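Local coordinates for probable disease resistance protein At5g66900 (Arabidopsis thaliana, PDB 7L7W), which is a helper immune receptor of the NB-LRR family that forms a calcium-permeable, nonselective cation channel in plant defence, here represented by its N-terminal RPW8-like CC-R domain, at residues E80-A85 and K109-F114. The protein carries 2 engineered substitutions. Sequence-based numbering, arbitrary orientation.
With NI (nickel (II) ion), chain B.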
loop_
_atom_site.group_PDB
_atom_site.type_symbol
_atom_site.label_atom_id
_atom_site.label_comp_id
_atom_site.label_asym_id
_atom_site.label_seq_id
_atom_site.Cartn_x
_atom_site.Cartn_y
_atom_site.Cartn_z
ATOM N N GLU A 80 8.152 -22.846 -11.594
ATOM C CA GLU A 80 8.030 -21.784 -12.589
ATOM C C GLU A 80 6.965 -20.762 -12.212
ATOM O O GLU A 80 7.104 -19.578 -12.551
ATOM C CB GLU A 80 7.751 -22.372 -13.963
ATOM C CG GLU A 80 9.030 -22.628 -14.739
ATOM C CD GLU A 80 9.835 -21.360 -14.993
ATOM O OE1 GLU A 80 10.655 -20.992 -14.117
ATOM O OE2 GLU A 80 9.662 -20.746 -16.075
ATOM N N ARG A 81 5.910 -21.174 -11.503
ATOM C CA ARG A 81 4.993 -20.171 -10.961
ATOM C C ARG A 81 5.692 -19.291 -9.925
ATOM O O ARG A 81 5.514 -18.065 -9.920
ATOM C CB ARG A 81 3.769 -20.850 -10.363
ATOM C CG ARG A 81 2.854 -21.439 -11.444
ATOM C CD ARG A 81 2.044 -22.598 -10.916
ATOM N NE ARG A 81 1.359 -22.228 -9.683
ATOM C CZ ARG A 81 0.981 -23.096 -8.745
ATOM N NH1 ARG A 81 1.231 -24.401 -8.897
ATOM N NH2 ARG A 81 0.361 -22.652 -7.651
ATOM N N ALA A 82 6.511 -19.891 -9.049
ATOM C CA ALA A 82 7.282 -19.055 -8.131
ATOM C C ALA A 82 8.178 -18.091 -8.902
ATOM O O ALA A 82 8.274 -16.909 -8.552
ATOM C CB ALA A 82 8.105 -19.906 -7.167
ATOM N N ASP A 83 8.823 -18.572 -9.967
ATOM C CA ASP A 83 9.727 -17.722 -10.738
ATOM C C ASP A 83 8.980 -16.534 -11.333
ATOM O O ASP A 83 9.394 -15.376 -11.175
ATOM C CB ASP A 83 10.401 -18.560 -11.830
ATOM C CG ASP A 83 11.622 -17.882 -12.446
ATOM O OD1 ASP A 83 11.953 -16.754 -12.049
ATOM O OD2 ASP A 83 12.270 -18.493 -13.328
ATOM N N VAL A 84 7.860 -16.801 -12.003
ATOM C CA VAL A 84 7.093 -15.736 -12.641
ATOM C C VAL A 84 6.604 -14.727 -11.609
ATOM O O VAL A 84 6.684 -13.503 -11.822
ATOM C CB VAL A 84 5.927 -16.348 -13.434
ATOM C CG1 VAL A 84 4.885 -15.306 -13.738
ATOM C CG2 VAL A 84 6.451 -16.984 -14.714
ATOM N N ALA A 85 6.089 -15.222 -10.475
ATOM C CA ALA A 85 5.572 -14.331 -9.443
ATOM C C ALA A 85 6.676 -13.441 -8.886
ATOM O O ALA A 85 6.487 -12.224 -8.712
ATOM C CB ALA A 85 4.918 -15.154 -8.331
ATOM N N LYS A 109 1.864 -23.412 -0.553
ATOM C CA LYS A 109 1.231 -24.648 -0.106
ATOM C C LYS A 109 1.607 -25.787 -1.045
ATOM O O LYS A 109 2.014 -26.865 -0.588
ATOM C CB LYS A 109 -0.293 -24.494 0.006
ATOM C CG LYS A 109 -1.027 -25.813 0.384
ATOM C CD LYS A 109 -0.152 -26.685 1.346
ATOM C CE LYS A 109 -0.687 -28.083 1.660
ATOM N NZ LYS A 109 0.442 -28.919 2.174
ATOM N N ASP A 110 1.585 -25.524 -2.353
ATOM C CA ASP A 110 1.879 -26.577 -3.315
ATOM C C ASP A 110 3.277 -27.130 -3.075
ATOM O O ASP A 110 3.462 -28.353 -2.949
ATOM C CB ASP A 110 1.713 -26.034 -4.736
ATOM C CG ASP A 110 0.252 -25.716 -5.073
ATOM O OD1 ASP A 110 -0.625 -25.951 -4.209
ATOM O OD2 ASP A 110 -0.025 -25.215 -6.190
ATOM N N MET A 111 4.255 -26.230 -2.893
ATOM C CA MET A 111 5.624 -26.683 -2.691
ATOM C C MET A 111 5.696 -27.590 -1.477
ATOM O O MET A 111 6.262 -28.691 -1.543
ATOM C CB MET A 111 6.563 -25.488 -2.544
ATOM C CG MET A 111 7.011 -24.908 -3.869
ATOM S SD MET A 111 7.948 -23.379 -3.702
ATOM C CE MET A 111 8.474 -23.123 -5.400
ATOM N N LEU A 112 5.026 -27.191 -0.394
ATOM C CA LEU A 112 5.077 -27.996 0.814
ATOM C C LEU A 112 4.502 -29.385 0.567
ATOM O O LEU A 112 5.112 -30.389 0.959
ATOM C CB LEU A 112 4.344 -27.293 1.953
ATOM C CG LEU A 112 5.147 -26.131 2.541
ATOM C CD1 LEU A 112 4.480 -25.596 3.788
ATOM C CD2 LEU A 112 6.589 -26.525 2.827
ATOM N N LYS A 113 3.358 -29.472 -0.123
ATOM C CA LYS A 113 2.798 -30.802 -0.344
ATOM C C LYS A 113 3.737 -31.646 -1.192
ATOM O O LYS A 113 3.897 -32.846 -0.943
ATOM C CB LYS A 113 1.415 -30.729 -0.993
ATOM C CG LYS A 113 0.733 -32.104 -1.027
ATOM C CD LYS A 113 -0.156 -32.298 -2.255
ATOM C CE LYS A 113 0.649 -32.239 -3.557
ATOM N NZ LYS A 113 0.908 -33.583 -4.162
ATOM N N PHE A 114 4.423 -31.017 -2.143
ATOM C CA PHE A 114 5.362 -31.755 -2.965
ATOM C C PHE A 114 6.484 -32.353 -2.129
ATOM O O PHE A 114 7.015 -33.411 -2.474
ATOM C CB PHE A 114 5.929 -30.847 -4.044
ATOM C CG PHE A 114 6.724 -31.578 -5.052
ATOM C CD1 PHE A 114 6.128 -32.020 -6.223
ATOM C CD2 PHE A 114 8.065 -31.867 -4.822
ATOM C CE1 PHE A 114 6.862 -32.732 -7.161
ATOM C CE2 PHE A 114 8.810 -32.588 -5.754
ATOM C CZ PHE A 114 8.205 -33.018 -6.929
HETATM NI NI NI B . 11.315 -19.071 -15.066
#
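R81 sets out from its helix with CG anti to the carbonyl carbon (chi1 -71°), and a kink further along, at chi3, turns the guanidinium end-on to D110, whose own CG is likewise anti to its carbonyl carbon. Both terminal nitrogens of R81 close on a single oxygen: NH2 lies 3.0 Å from D110 OD2 and NH1 3.1 Å from the same OD2, neither bond quite straight. That oxygen sits in the guanidinium plane, but the carboxylate plane is turned 68° from the guanidinium plane. NH1 meets the anti lone pair of OD2, while NH2 approaches from above, 38° out of the carboxylate plane. R106, one turn earlier on helix 97-114, makes a second salt bridge to OD2, which probably steadies the negative charge there. Deeper in, M111 runs an extended chain toward helix 70-88, and its CE packs on the methyl of A82, with 3.7 Å between M111 CE and A82 CB. I107 also touches both R81 and A82, while V27 of helix 20-32 covers A82 as well. Away from this contact, E80 and D83 bind a nickel ion, D83 OD2 at 2.1 Å from the metal and E80 unevenly, OE1 at 2.2 Å and OE2 at 2.6 Å. A partly exposed salt bridge beside a buried apolar contact thus joins helices 70-88 and 97-114 in the four-helix bundle of the RPW8-like CC-R domain.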